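Elongation factor G (Thermus thermophilus, PDB 2DY1) binds GTP and a magnesium ion and, as a member of the elongation factor G family, probably acts as a GTPase in the elongation phase of translation. Local coordinates at residues 467-472 against 480-485; 510-515 against 550-555. One frame throughout, in Å; residues are numbered along the deposited sequence.

Interaction 1: residues 467-472 against 480-485; sequences QGKYKK and YGDVWL
Gly468 and Val483 are joined by two backbone hydrogen bonds, Gly468 N to Val483 O at 2.8 Å and Val483 N to Gly468 O. Two residues further along, Tyr470 and Gly481 repeat the pattern: Tyr470 N donates to Gly481 O, and Gly481 N to Tyr470 O, the latter the more bent at 150°. The non-hydrogen-bonded pair Lys469-Asp482 lies between them, with Gln467-Trp484 and Lys471-Tyr480 beyond, one at each end; at these three pairs the strands are drawn closer and CA-H...O contacts fill in, among them Tyr480 CA to Tyr470 O at 3.2 Å.

The two strands are the arms of an antiparallel beta hairpin at one margin of the mixed sheet of domain IV. Strand 464-474 is outermost, and strand 477-489 pairs on its far side with strand 533-541. Val483 and Tyr470 face helix 549-566, whereas the three non-hydrogen-bonded pairs put their side chains on the other face of the sheet.

Polar contacts on that second face centre on Asp482. The side chain of Gln467, with CG anti to the backbone N (chi1 -179°) and extended beyond, reaches diagonally across so that NE2 donates to Asp482 OD2 at 2.8 Å, nearly straight and from above the carboxylate plane. Lys469 NZ makes a weak hydrogen bond to Tyr480 OH and a long salt bridge to Asp482 OD1 (4.0 Å); both oxygens are also hydrogen-bonded to Ser541 OG, which holds phenol and carboxylate together.

Aromatic packing completes this face. Gln467 CB sits 3.4 Å above the centroid of the Trp484 six-membered ring in a CH-pi contact, and its amide stacks on the indole with the planes 25° apart. Lys471 runs alongside Tyr480, its CE at the ring edge 3.5 Å from CE2.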
loop_
_atom_site.group_PDB
_atom_site.type_symbol
_atom_site.label_atom_id
_atom_site.label_comp_id
_atom_site.label_asym_id
_atom_site.label_seq_id
_atom_site.Cartn_x
_atom_site.Cartn_y
_atom_site.Cartn_z
ATOM N N GLN A 467 -14.872 -51.289 0.361
ATOM C CA GLN A 467 -16.277 -50.988 0.278
ATOM C C GLN A 467 -16.836 -50.049 1.310
ATOM O O GLN A 467 -16.432 -50.050 2.470
ATOM C CB GLN A 467 -17.056 -52.308 0.337
ATOM C CG GLN A 467 -18.555 -52.173 0.248
ATOM C CD GLN A 467 -19.257 -53.508 0.469
ATOM O OE1 GLN A 467 -18.842 -54.297 1.317
ATOM N NE2 GLN A 467 -20.325 -53.759 -0.286
ATOM N N GLY A 468 -17.793 -49.260 0.847
ATOM C CA GLY A 468 -18.499 -48.324 1.691
ATOM C C GLY A 468 -19.961 -48.673 1.523
ATOM O O GLY A 468 -20.503 -48.639 0.415
ATOM N N LYS A 469 -20.627 -49.029 2.613
ATOM C CA LYS A 469 -22.025 -49.375 2.471
ATOM C C LYS A 469 -22.908 -48.804 3.571
ATOM O O LYS A 469 -22.544 -48.810 4.746
ATOM C CB LYS A 469 -22.166 -50.895 2.414
ATOM C CG LYS A 469 -23.538 -51.377 1.991
ATOM C CD LYS A 469 -23.494 -52.870 1.668
ATOM C CE LYS A 469 -24.790 -53.344 1.057
ATOM N NZ LYS A 469 -24.637 -54.734 0.526
ATOM N N TYR A 470 -24.071 -48.311 3.166
ATOM C CA TYR A 470 -25.032 -47.726 4.097
ATOM C C TYR A 470 -26.433 -48.290 3.867
ATOM O O TYR A 470 -26.991 -48.135 2.783
ATOM C CB TYR A 470 -25.077 -46.210 3.906
ATOM C CG TYR A 470 -25.914 -45.467 4.923
ATOM C CD1 TYR A 470 -25.512 -45.382 6.254
ATOM C CD2 TYR A 470 -27.084 -44.819 4.549
ATOM C CE1 TYR A 470 -26.257 -44.662 7.188
ATOM C CE2 TYR A 470 -27.840 -44.093 5.480
ATOM C CZ TYR A 470 -27.418 -44.021 6.792
ATOM O OH TYR A 470 -28.147 -43.311 7.719
ATOM N N LYS A 471 -27.001 -48.934 4.883
ATOM C CA LYS A 471 -28.354 -49.473 4.767
ATOM C C LYS A 471 -29.107 -49.404 6.095
ATOM O O LYS A 471 -28.737 -50.059 7.070
ATOM C CB LYS A 471 -28.334 -50.917 4.242
ATOM C CG LYS A 471 -27.483 -51.901 5.031
ATOM C CD LYS A 471 -27.856 -53.355 4.702
ATOM C CE LYS A 471 -27.783 -53.657 3.205
ATOM N NZ LYS A 471 -28.098 -55.087 2.877
ATOM N N LYS A 472 -30.162 -48.596 6.118
ATOM C CA LYS A 472 -30.992 -48.408 7.307
ATOM C C LYS A 472 -32.408 -48.032 6.891
ATOM O O LYS A 472 -32.633 -47.595 5.764
ATOM C CB LYS A 472 -30.410 -47.301 8.194
ATOM C CG LYS A 472 -29.106 -47.679 8.874
ATOM C CD LYS A 472 -28.439 -46.487 9.541
ATOM C CE LYS A 472 -27.112 -46.904 10.165
ATOM N NZ LYS A 472 -26.302 -45.745 10.637
ATOM N N TYR A 480 -30.266 -47.135 1.074
ATOM C CA TYR A 480 -29.315 -48.123 0.596
ATOM C C TYR A 480 -28.310 -47.533 -0.392
ATOM O O TYR A 480 -28.692 -46.967 -1.411
ATOM C CB TYR A 480 -30.052 -49.312 -0.040
ATOM C CG TYR A 480 -29.132 -50.405 -0.528
ATOM C CD1 TYR A 480 -28.542 -50.343 -1.801
ATOM C CD2 TYR A 480 -28.827 -51.492 0.284
ATOM C CE1 TYR A 480 -27.681 -51.340 -2.234
ATOM C CE2 TYR A 480 -27.957 -52.494 -0.140
ATOM C CZ TYR A 480 -27.389 -52.409 -1.403
ATOM O OH TYR A 480 -26.529 -53.394 -1.808
ATOM N N GLY A 481 -27.030 -47.659 -0.036
ATOM C CA GLY A 481 -25.939 -47.199 -0.881
ATOM C C GLY A 481 -24.826 -48.218 -0.768
ATOM O O GLY A 481 -24.494 -48.660 0.332
ATOM N N ASP A 482 -24.231 -48.603 -1.900
ATOM C CA ASP A 482 -23.167 -49.605 -1.882
ATOM C C ASP A 482 -22.151 -49.168 -2.923
ATOM O O ASP A 482 -22.440 -49.153 -4.126
ATOM C CB ASP A 482 -23.768 -50.967 -2.240
ATOM C CG ASP A 482 -22.739 -52.061 -2.333
ATOM O OD1 ASP A 482 -23.116 -53.164 -2.780
ATOM O OD2 ASP A 482 -21.566 -51.848 -1.962
ATOM N N VAL A 483 -20.971 -48.800 -2.444
ATOM C CA VAL A 483 -19.910 -48.297 -3.306
ATOM C C VAL A 483 -18.576 -48.987 -3.093
ATOM O O VAL A 483 -18.126 -49.151 -1.957
ATOM C CB VAL A 483 -19.706 -46.760 -3.030
ATOM C CG1 VAL A 483 -18.536 -46.214 -3.839
ATOM C CG2 VAL A 483 -20.982 -46.003 -3.349
ATOM N N TRP A 484 -17.942 -49.418 -4.182
ATOM C CA TRP A 484 -16.617 -49.982 -4.076
ATOM C C TRP A 484 -15.697 -48.899 -4.645
ATOM O O TRP A 484 -15.840 -48.468 -5.802
ATOM C CB TRP A 484 -16.485 -51.285 -4.856
ATOM C CG TRP A 484 -17.125 -52.420 -4.127
ATOM C CD1 TRP A 484 -18.438 -52.791 -4.183
ATOM C CD2 TRP A 484 -16.487 -53.319 -3.204
ATOM N NE1 TRP A 484 -18.654 -53.875 -3.349
ATOM C CE2 TRP A 484 -17.478 -54.216 -2.738
ATOM C CE3 TRP A 484 -15.173 -53.455 -2.730
ATOM C CZ2 TRP A 484 -17.195 -55.237 -1.814
ATOM C CZ3 TRP A 484 -14.892 -54.474 -1.813
ATOM C CH2 TRP A 484 -15.901 -55.348 -1.367
ATOM N N LEU A 485 -14.741 -48.492 -3.818
ATOM C CA LEU A 485 -13.807 -47.415 -4.130
ATOM C C LEU A 485 -12.335 -47.816 -4.087
ATOM O O LEU A 485 -11.889 -48.470 -3.150
ATOM C CB LEU A 485 -14.006 -46.291 -3.107
ATOM C CG LEU A 485 -13.000 -45.132 -3.157
ATOM C CD1 LEU A 485 -13.307 -44.271 -4.379
ATOM C CD2 LEU A 485 -13.123 -44.280 -1.883
#

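Interaction 2: residues 510-515 against 550-555; sequences EAIEEG and LAFQIA
Ile512 and Phe552 run alongside each other in the same direction. Ile512 CD1 comes within 3.7 Å of Phe552 CD2, and its CG1 reaches both CD2 and CB of the phenylalanine, so the aliphatic branch runs beside the near part of the aromatic side chain. With CG1 anti to the carbonyl carbon (chi1 -70°), this branch is brought to Phe552. Ile504 touches both residues, and Tyr508 meets the Phe552 ring with the planes at about 30°.

Helices 509-520 and 549-566 of domain IV, whose sheet includes the hairpin 464-489, pack here at a crossing angle of -38°, the axes of the two short segments only 7.3 Å apart. Gly515 permits this approach: its CA rests 3.5 Å from Gln553 O in a CA-H...O contact, and a CB at this position would clash with that oxygen.

Gln553 lies against Ala511, its CG 3.9 Å from Ala511 CB and 3.5 Å from Ala511 O. Its extended chain carries the amide on to cross Glu514, with the amide and carboxylate planes 54° apart and no hydrogen bond between them. An alanine in place of Gln553 would probably open a gap beside Ala511 where CG now packs. Glu514 OE1 and Gln553 OE1 stand 3.6 Å apart, two acceptors at the more polar margin of a contact otherwise made by buried residues.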
loop_
_atom_site.group_PDB
_atom_site.type_symbol
_atom_site.label_atom_id
_atom_site.label_comp_id
_atom_site.label_asym_id
_atom_site.label_seq_id
_atom_site.Cartn_x
_atom_site.Cartn_y
_atom_site.Cartn_z
ATOM N N GLU A 510 -22.880 -38.090 -9.448
ATOM C CA GLU A 510 -22.648 -36.804 -8.788
ATOM C C GLU A 510 -22.664 -36.942 -7.258
ATOM O O GLU A 510 -21.818 -36.376 -6.564
ATOM C CB GLU A 510 -23.707 -35.792 -9.239
ATOM C CG GLU A 510 -23.513 -34.389 -8.686
ATOM C CD GLU A 510 -24.748 -33.517 -8.853
ATOM O OE1 GLU A 510 -24.642 -32.290 -8.645
ATOM O OE2 GLU A 510 -25.824 -34.060 -9.186
ATOM N N ALA A 511 -23.633 -37.689 -6.726
ATOM C CA ALA A 511 -23.722 -37.876 -5.279
ATOM C C ALA A 511 -22.526 -38.630 -4.726
ATOM O O ALA A 511 -22.057 -38.354 -3.625
ATOM C CB ALA A 511 -25.003 -38.620 -4.916
ATOM N N ILE A 512 -22.046 -39.610 -5.485
ATOM C CA ILE A 512 -20.912 -40.391 -5.043
ATOM C C ILE A 512 -19.679 -39.498 -5.007
ATOM O O ILE A 512 -18.956 -39.488 -4.011
ATOM C CB ILE A 512 -20.728 -41.626 -5.964
ATOM C CG1 ILE A 512 -21.893 -42.604 -5.699
ATOM C CG2 ILE A 512 -19.380 -42.324 -5.710
ATOM C CD1 ILE A 512 -22.030 -43.740 -6.705
ATOM N N GLU A 513 -19.438 -38.738 -6.068
ATOM C CA GLU A 513 -18.278 -37.853 -6.053
ATOM C C GLU A 513 -18.394 -36.850 -4.907
ATOM O O GLU A 513 -17.403 -36.539 -4.248
ATOM C CB GLU A 513 -18.114 -37.101 -7.381
ATOM C CG GLU A 513 -16.846 -36.248 -7.382
ATOM C CD GLU A 513 -16.407 -35.771 -8.759
ATOM O OE1 GLU A 513 -17.213 -35.818 -9.712
ATOM O OE2 GLU A 513 -15.241 -35.331 -8.873
ATOM N N GLU A 514 -19.599 -36.345 -4.665
ATOM C CA GLU A 514 -19.813 -35.394 -3.565
ATOM C C GLU A 514 -19.378 -35.988 -2.232
ATOM O O GLU A 514 -18.710 -35.334 -1.438
ATOM C CB GLU A 514 -21.292 -35.013 -3.453
ATOM C CG GLU A 514 -21.797 -33.984 -4.438
ATOM C CD GLU A 514 -23.283 -33.700 -4.239
ATOM O OE1 GLU A 514 -23.704 -33.524 -3.070
ATOM O OE2 GLU A 514 -24.024 -33.653 -5.245
ATOM N N GLY A 515 -19.786 -37.232 -1.979
ATOM C CA GLY A 515 -19.432 -37.901 -0.739
ATOM C C GLY A 515 -17.939 -38.101 -0.563
ATOM O O GLY A 515 -17.410 -38.030 0.542
ATOM N N LEU A 550 -28.447 -39.318 -0.749
ATOM C CA LEU A 550 -27.905 -39.319 0.607
ATOM C C LEU A 550 -27.257 -40.654 0.944
ATOM O O LEU A 550 -26.158 -40.688 1.504
ATOM C CB LEU A 550 -29.012 -39.009 1.636
ATOM C CG LEU A 550 -28.625 -39.214 3.108
ATOM C CD1 LEU A 550 -27.565 -38.198 3.515
ATOM C CD2 LEU A 550 -29.870 -39.077 3.998
ATOM N N ALA A 551 -27.941 -41.753 0.619
ATOM C CA ALA A 551 -27.412 -43.085 0.896
ATOM C C ALA A 551 -26.096 -43.275 0.153
ATOM O O ALA A 551 -25.149 -43.858 0.701
ATOM C CB ALA A 551 -28.409 -44.141 0.456
ATOM N N PHE A 552 -26.033 -42.780 -1.072
ATOM C CA PHE A 552 -24.796 -42.922 -1.836
ATOM C C PHE A 552 -23.701 -41.949 -1.383
ATOM O O PHE A 552 -22.528 -42.290 -1.448
ATOM C CB PHE A 552 -25.059 -42.811 -3.349
ATOM C CG PHE A 552 -25.360 -44.141 -3.998
ATOM C CD1 PHE A 552 -26.659 -44.477 -4.377
ATOM C CD2 PHE A 552 -24.352 -45.100 -4.128
ATOM C CE1 PHE A 552 -26.948 -45.755 -4.873
ATOM C CE2 PHE A 552 -24.628 -46.377 -4.616
ATOM C CZ PHE A 552 -25.935 -46.705 -4.993
ATOM N N GLN A 553 -24.071 -40.760 -0.899
ATOM C CA GLN A 553 -23.066 -39.810 -0.411
ATOM C C GLN A 553 -22.426 -40.423 0.821
ATOM O O GLN A 553 -21.211 -40.371 0.992
ATOM C CB GLN A 553 -23.700 -38.469 -0.013
ATOM C CG GLN A 553 -24.387 -37.716 -1.134
ATOM C CD GLN A 553 -24.898 -36.343 -0.691
ATOM O OE1 GLN A 553 -25.862 -35.820 -1.253
ATOM N NE2 GLN A 553 -24.241 -35.751 0.305
ATOM N N ILE A 554 -23.255 -41.000 1.695
ATOM C CA ILE A 554 -22.735 -41.621 2.903
ATOM C C ILE A 554 -21.886 -42.847 2.582
ATOM O O ILE A 554 -20.799 -43.018 3.130
ATOM C CB ILE A 554 -23.882 -42.052 3.865
ATOM C CG1 ILE A 554 -24.715 -40.834 4.267
ATOM C CG2 ILE A 554 -23.290 -42.741 5.087
ATOM C CD1 ILE A 554 -25.914 -41.180 5.135
ATOM N N ALA A 555 -22.394 -43.722 1.715
ATOM C CA ALA A 555 -21.647 -44.919 1.356
ATOM C C ALA A 555 -20.286 -44.524 0.776
ATOM O O ALA A 555 -19.265 -45.136 1.090
ATOM C CB ALA A 555 -22.444 -45.746 0.349
#

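In the fold
Interactions 1 and 2 lie next to each other in domain IV, their centres about 9 Å apart, and helix 549-566 connects them. One side of that helix meets helix 509-520, while another rests on the hairpin: Phe552 CE2 comes 3.5 Å from Asp482 N, Ala555 CB is 3.5 Å from Gly468 O, and Ile554 CD1 lies 3.5 Å from Tyr470 CE2. Phe552 thus serves both contacts, packing against Ile512 as well as Val483. Along the chain the hairpin closes before the helix pair begins. The two centres are about 54 and 46 Å from the centre of the chain, and both contacts lie away from the GTP and magnesium sites.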